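Local coordinates for AT-less polyketide synthase (Streptomyces platensis subsp. rosaceus, PDB 4TKT), which probably catalyses decarboxylative Claisen condensations that extend the growing polyketide chain, as a ketosynthase domain of the isomigrastatin assembly line, at residues A120-F134 / L195-V207. Numbering follows the deposited sequence.
Sequences ARARVAEDAGDIGVF and LACAALQRGECGV. With SO4 (sulfate ion), chain C.
Phe-134 lays one face of its ring on helix 195-202, where the CA of Ala-196 sits 3.8 Å from the ring centroid and only 15° off the normal, a CH-pi contact. The methyl CB of Ala-196 meets CD1 of Phe-134 at 3.5 Å, and the CB of Ala-199, one turn on, reaches CZ; alanines suit these places because a short side chain lets the flat ring come close to the helix. With CG anti to the carbonyl carbon (chi1 -60°), the ring is directed from the strand toward that helix. Replacing Phe-134 by an alanine is likely to open a gap between strand and helix and leave the methyls of Ala-196 and Ala-199 without their aromatic partner.

Farther back along the strand, Ile-131 and Val-207 stand side by side, CG1 of Ile-131 3.7 Å from CG2 of Val-207, while the other Val-207 branch, CG1, packs on the CB of Ala-120. In the backbone beneath, Ile-131 pairs in parallel with Val-207, the residue leading into strand 208-214; helix 188-202 is the connection of a beta-alpha-beta crossover from strand 179-182 to strand 208-214, which passes over strand 129-136 lying between them, as in the thiolase fold. Asp-130 O takes two donors, a nearly straight bond from Val-207 N (3.1 Å, 174° at the hydrogen) and a more bent one from Gly-206 N, and Gly-132 N then gives to Val-207 O at 2.9 Å. Gly-206 has to be small, since a CB would collide with Ala-120 O; at Gly-132 one would run into Cys-205 SG.

Behind this pairing, Gly-203 closes the helix with a Schellman motif, its positive phi turning the chain toward Cys-205, and CG1 of Val-124 covers the backbone between Cys-205 and Gly-206. On the far side of strand 129-136, Ser-176 N binds Asp-130 OD1.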
loop_
_atom_site.group_PDB
_atom_site.type_symbol
_atom_site.label_atom_id
_atom_site.label_comp_id
_atom_site.label_asym_id
_atom_site.label_seq_id
_atom_site.Cartn_x
_atom_site.Cartn_y
_atom_site.Cartn_z
ATOM N N ALA A 120 17.437 7.235 8.708
ATOM C CA ALA A 120 16.796 6.682 9.894
ATOM C C ALA A 120 17.755 6.627 11.078
ATOM O O ALA A 120 17.399 7.002 12.196
ATOM C CB ALA A 120 16.247 5.295 9.593
ATOM N N ARG A 121 18.972 6.159 10.818
ATOM C CA ARG A 121 19.995 5.994 11.845
ATOM C C ARG A 121 20.345 7.303 12.555
ATOM O O ARG A 121 20.683 7.307 13.742
ATOM C CB ARG A 121 21.251 5.383 11.221
ATOM C CG ARG A 121 22.436 5.243 12.158
ATOM C CD ARG A 121 23.542 4.410 11.525
ATOM N NE ARG A 121 23.905 4.880 10.189
ATOM C CZ ARG A 121 23.582 4.253 9.061
ATOM N NH1 ARG A 121 22.885 3.125 9.102
ATOM N NH2 ARG A 121 23.955 4.753 7.892
ATOM N N ALA A 122 20.248 8.413 11.831
ATOM C CA ALA A 122 20.626 9.716 12.368
ATOM C C ALA A 122 19.613 10.265 13.372
ATOM O O ALA A 122 19.893 11.233 14.077
ATOM C CB ALA A 122 20.816 10.709 11.234
ATOM N N ARG A 123 18.440 9.647 13.438
ATOM C CA ARG A 123 17.358 10.180 14.257
ATOM C C ARG A 123 17.140 9.402 15.554
ATOM O O ARG A 123 16.329 9.798 16.392
ATOM C CB ARG A 123 16.061 10.211 13.449
ATOM C CG ARG A 123 16.143 11.057 12.190
ATOM C CD ARG A 123 16.630 12.460 12.506
ATOM N NE ARG A 123 16.413 13.375 11.391
ATOM C CZ ARG A 123 16.757 14.658 11.401
ATOM N NH1 ARG A 123 17.341 15.180 12.471
ATOM N NH2 ARG A 123 16.520 15.417 10.340
ATOM N N VAL A 124 17.864 8.299 15.719
ATOM C CA VAL A 124 17.709 7.457 16.903
ATOM C C VAL A 124 19.042 7.192 17.598
ATOM O O VAL A 124 20.100 7.564 17.095
ATOM C CB VAL A 124 17.052 6.110 16.548
ATOM C CG1 VAL A 124 15.639 6.331 16.039
ATOM C CG2 VAL A 124 17.886 5.367 15.515
ATOM N N ALA A 125 18.981 6.538 18.753
ATOM C CA ALA A 125 20.175 6.241 19.542
ATOM C C ALA A 125 21.098 5.259 18.829
ATOM O O ALA A 125 20.740 4.698 17.793
ATOM C CB ALA A 125 19.781 5.697 20.905
ATOM N N GLU A 126 22.281 5.052 19.402
ATOM C CA GLU A 126 23.318 4.234 18.778
ATOM C C GLU A 126 22.856 2.808 18.496
ATOM O O GLU A 126 22.959 2.331 17.367
ATOM C CB GLU A 126 24.570 4.202 19.661
ATOM N N ASP A 127 22.345 2.134 19.520
ATOM C CA ASP A 127 21.969 0.731 19.388
ATOM C C ASP A 127 20.507 0.546 18.991
ATOM O O ASP A 127 19.991 -0.570 19.006
ATOM C CB ASP A 127 22.255 -0.015 20.692
ATOM C CG ASP A 127 23.737 -0.218 20.929
ATOM O OD1 ASP A 127 24.466 -0.443 19.941
ATOM O OD2 ASP A 127 24.172 -0.151 22.097
ATOM N N ALA A 128 19.844 1.640 18.635
ATOM C CA ALA A 128 18.475 1.575 18.143
ATOM C C ALA A 128 18.466 1.185 16.671
ATOM O O ALA A 128 19.411 1.479 15.939
ATOM C CB ALA A 128 17.772 2.903 18.343
ATOM N N GLY A 129 17.397 0.523 16.238
ATOM C CA GLY A 129 17.289 0.080 14.861
ATOM C C GLY A 129 17.083 1.239 13.908
ATOM O O GLY A 129 16.691 2.328 14.323
ATOM N N ASP A 130 17.352 1.012 12.627
ATOM C CA ASP A 130 17.140 2.043 11.621
ATOM C C ASP A 130 15.743 1.927 11.007
ATOM O O ASP A 130 14.906 2.814 11.179
ATOM C CB ASP A 130 18.225 1.972 10.535
ATOM C CG ASP A 130 18.532 0.547 10.094
ATOM O OD1 ASP A 130 17.612 -0.297 10.096
ATOM O OD2 ASP A 130 19.698 0.273 9.738
ATOM N N ILE A 131 15.495 0.823 10.306
ATOM C CA ILE A 131 14.220 0.585 9.638
ATOM C C ILE A 131 13.436 -0.540 10.307
ATOM O O ILE A 131 13.944 -1.649 10.461
ATOM C CB ILE A 131 14.420 0.212 8.155
ATOM C CG1 ILE A 131 15.332 1.218 7.454
ATOM C CG2 ILE A 131 13.082 0.102 7.446
ATOM C CD1 ILE A 131 15.645 0.841 6.029
ATOM N N GLY A 132 12.196 -0.254 10.692
ATOM C CA GLY A 132 11.330 -1.271 11.264
ATOM C C GLY A 132 10.324 -1.790 10.254
ATOM O O GLY A 132 9.891 -1.058 9.367
ATOM N N VAL A 133 9.951 -3.059 10.382
ATOM C CA VAL A 133 8.996 -3.662 9.458
ATOM C C VAL A 133 7.843 -4.307 10.219
ATOM O O VAL A 133 8.042 -5.238 10.999
ATOM C CB VAL A 133 9.668 -4.713 8.551
ATOM C CG1 VAL A 133 8.677 -5.240 7.529
ATOM C CG2 VAL A 133 10.874 -4.109 7.847
ATOM N N PHE A 134 6.640 -3.798 9.989
ATOM C CA PHE A 134 5.453 -4.266 10.688
ATOM C C PHE A 134 4.405 -4.704 9.684
ATOM O O PHE A 134 3.789 -3.875 9.015
ATOM C CB PHE A 134 4.895 -3.171 11.597
ATOM C CG PHE A 134 5.862 -2.709 12.643
ATOM C CD1 PHE A 134 6.808 -1.743 12.351
ATOM C CD2 PHE A 134 5.834 -3.248 13.918
ATOM C CE1 PHE A 134 7.705 -1.321 13.309
ATOM C CE2 PHE A 134 6.727 -2.830 14.880
ATOM C CZ PHE A 134 7.664 -1.865 14.576
ATOM N N LEU A 195 1.385 -0.390 15.994
ATOM C CA LEU A 195 2.640 -0.782 16.622
ATOM C C LEU A 195 3.827 -0.038 16.019
ATOM O O LEU A 195 4.779 0.299 16.722
ATOM C CB LEU A 195 2.848 -2.289 16.497
ATOM C CG LEU A 195 1.782 -3.134 17.193
ATOM C CD1 LEU A 195 2.085 -4.601 17.023
ATOM C CD2 LEU A 195 1.683 -2.773 18.671
ATOM N N ALA A 196 3.767 0.212 14.715
ATOM C CA ALA A 196 4.815 0.963 14.036
ATOM C C ALA A 196 4.916 2.381 14.588
ATOM O O ALA A 196 6.009 2.869 14.868
ATOM C CB ALA A 196 4.560 0.998 12.536
ATOM N N CYS A 197 3.771 3.034 14.748
ATOM C CA CYS A 197 3.741 4.400 15.256
ATOM C C CYS A 197 4.251 4.461 16.689
ATOM O O CYS A 197 4.920 5.420 17.078
ATOM C CB CYS A 197 2.326 4.978 15.172
ATOM S SG CYS A 197 1.782 5.358 13.482
ATOM N N ALA A 198 3.940 3.429 17.467
ATOM C CA ALA A 198 4.399 3.347 18.849
ATOM C C ALA A 198 5.913 3.198 18.909
ATOM O O ALA A 198 6.573 3.813 19.744
ATOM C CB ALA A 198 3.723 2.188 19.566
ATOM N N ALA A 199 6.457 2.379 18.013
ATOM C CA ALA A 199 7.894 2.142 17.955
ATOM C C ALA A 199 8.648 3.412 17.567
ATOM O O ALA A 199 9.704 3.713 18.125
ATOM C CB ALA A 199 8.206 1.018 16.979
ATOM N N LEU A 200 8.099 4.153 16.610
ATOM C CA LEU A 200 8.696 5.411 16.174
ATOM C C LEU A 200 8.652 6.453 17.285
ATOM O O LEU A 200 9.635 7.150 17.529
ATOM C CB LEU A 200 7.984 5.943 14.930
ATOM C CG LEU A 200 8.158 5.128 13.649
ATOM C CD1 LEU A 200 7.261 5.670 12.552
ATOM C CD2 LEU A 200 9.613 5.141 13.208
ATOM N N GLN A 201 7.505 6.553 17.950
ATOM C CA GLN A 201 7.325 7.487 19.057
ATOM C C GLN A 201 8.280 7.171 20.204
ATOM O O GLN A 201 8.768 8.069 20.892
ATOM C CB GLN A 201 5.874 7.449 19.551
ATOM C CG GLN A 201 5.557 8.436 20.667
ATOM C CD GLN A 201 4.189 8.197 21.289
ATOM O OE1 GLN A 201 3.807 7.057 21.558
ATOM N NE2 GLN A 201 3.443 9.275 21.517
ATOM N N ARG A 202 8.550 5.884 20.393
ATOM C CA ARG A 202 9.382 5.408 21.493
ATOM C C ARG A 202 10.869 5.478 21.151
ATOM O O ARG A 202 11.723 5.416 22.036
ATOM C CB ARG A 202 8.988 3.977 21.853
ATOM C CG ARG A 202 9.498 3.475 23.186
ATOM C CD ARG A 202 8.972 2.074 23.428
ATOM N NE ARG A 202 9.514 1.469 24.638
ATOM C CZ ARG A 202 9.345 0.192 24.963
ATOM N NH1 ARG A 202 8.656 -0.610 24.163
ATOM N NH2 ARG A 202 9.869 -0.284 26.083
ATOM N N GLY A 203 11.173 5.599 19.863
ATOM C CA GLY A 203 12.547 5.707 19.410
ATOM C C GLY A 203 13.204 4.366 19.136
ATOM O O GLY A 203 14.429 4.270 19.100
ATOM N N GLU A 204 12.390 3.333 18.940
ATOM C CA GLU A 204 12.905 1.995 18.663
ATOM C C GLU A 204 13.508 1.910 17.263
ATOM O O GLU A 204 14.387 1.091 17.005
ATOM C CB GLU A 204 11.802 0.947 18.820
ATOM C CG GLU A 204 11.139 0.941 20.187
ATOM C CD GLU A 204 10.188 -0.228 20.366
ATOM O OE1 GLU A 204 10.495 -1.328 19.859
ATOM O OE2 GLU A 204 9.133 -0.046 21.012
ATOM N N CYS A 205 13.024 2.755 16.360
ATOM C CA CYS A 205 13.598 2.858 15.023
ATOM C C CYS A 205 13.326 4.238 14.432
ATOM O O CYS A 205 12.448 4.961 14.903
ATOM C CB CYS A 205 13.051 1.758 14.106
ATOM S SG CYS A 205 11.252 1.597 14.081
ATOM N N GLY A 206 14.097 4.604 13.413
ATOM C CA GLY A 206 13.986 5.918 12.802
ATOM C C GLY A 206 12.858 5.994 11.794
ATOM O O GLY A 206 12.100 6.961 11.764
ATOM N N VAL A 207 12.757 4.974 10.951
ATOM C CA VAL A 207 11.645 4.871 10.019
ATOM C C VAL A 207 10.992 3.512 10.181
ATOM O O VAL A 207 11.587 2.588 10.739
ATOM C CB VAL A 207 12.086 5.060 8.552
ATOM C CG1 VAL A 207 12.895 6.335 8.403
ATOM C CG2 VAL A 207 12.884 3.858 8.074
HETATM S S SO4 C . 24.902 1.397 5.561
HETATM O O1 SO4 C . 26.283 1.439 6.033
HETATM O O2 SO4 C . 24.828 0.570 4.360
HETATM O O3 SO4 C . 24.448 2.750 5.247
HETATM O O4 SO4 C . 24.053 0.828 6.603
#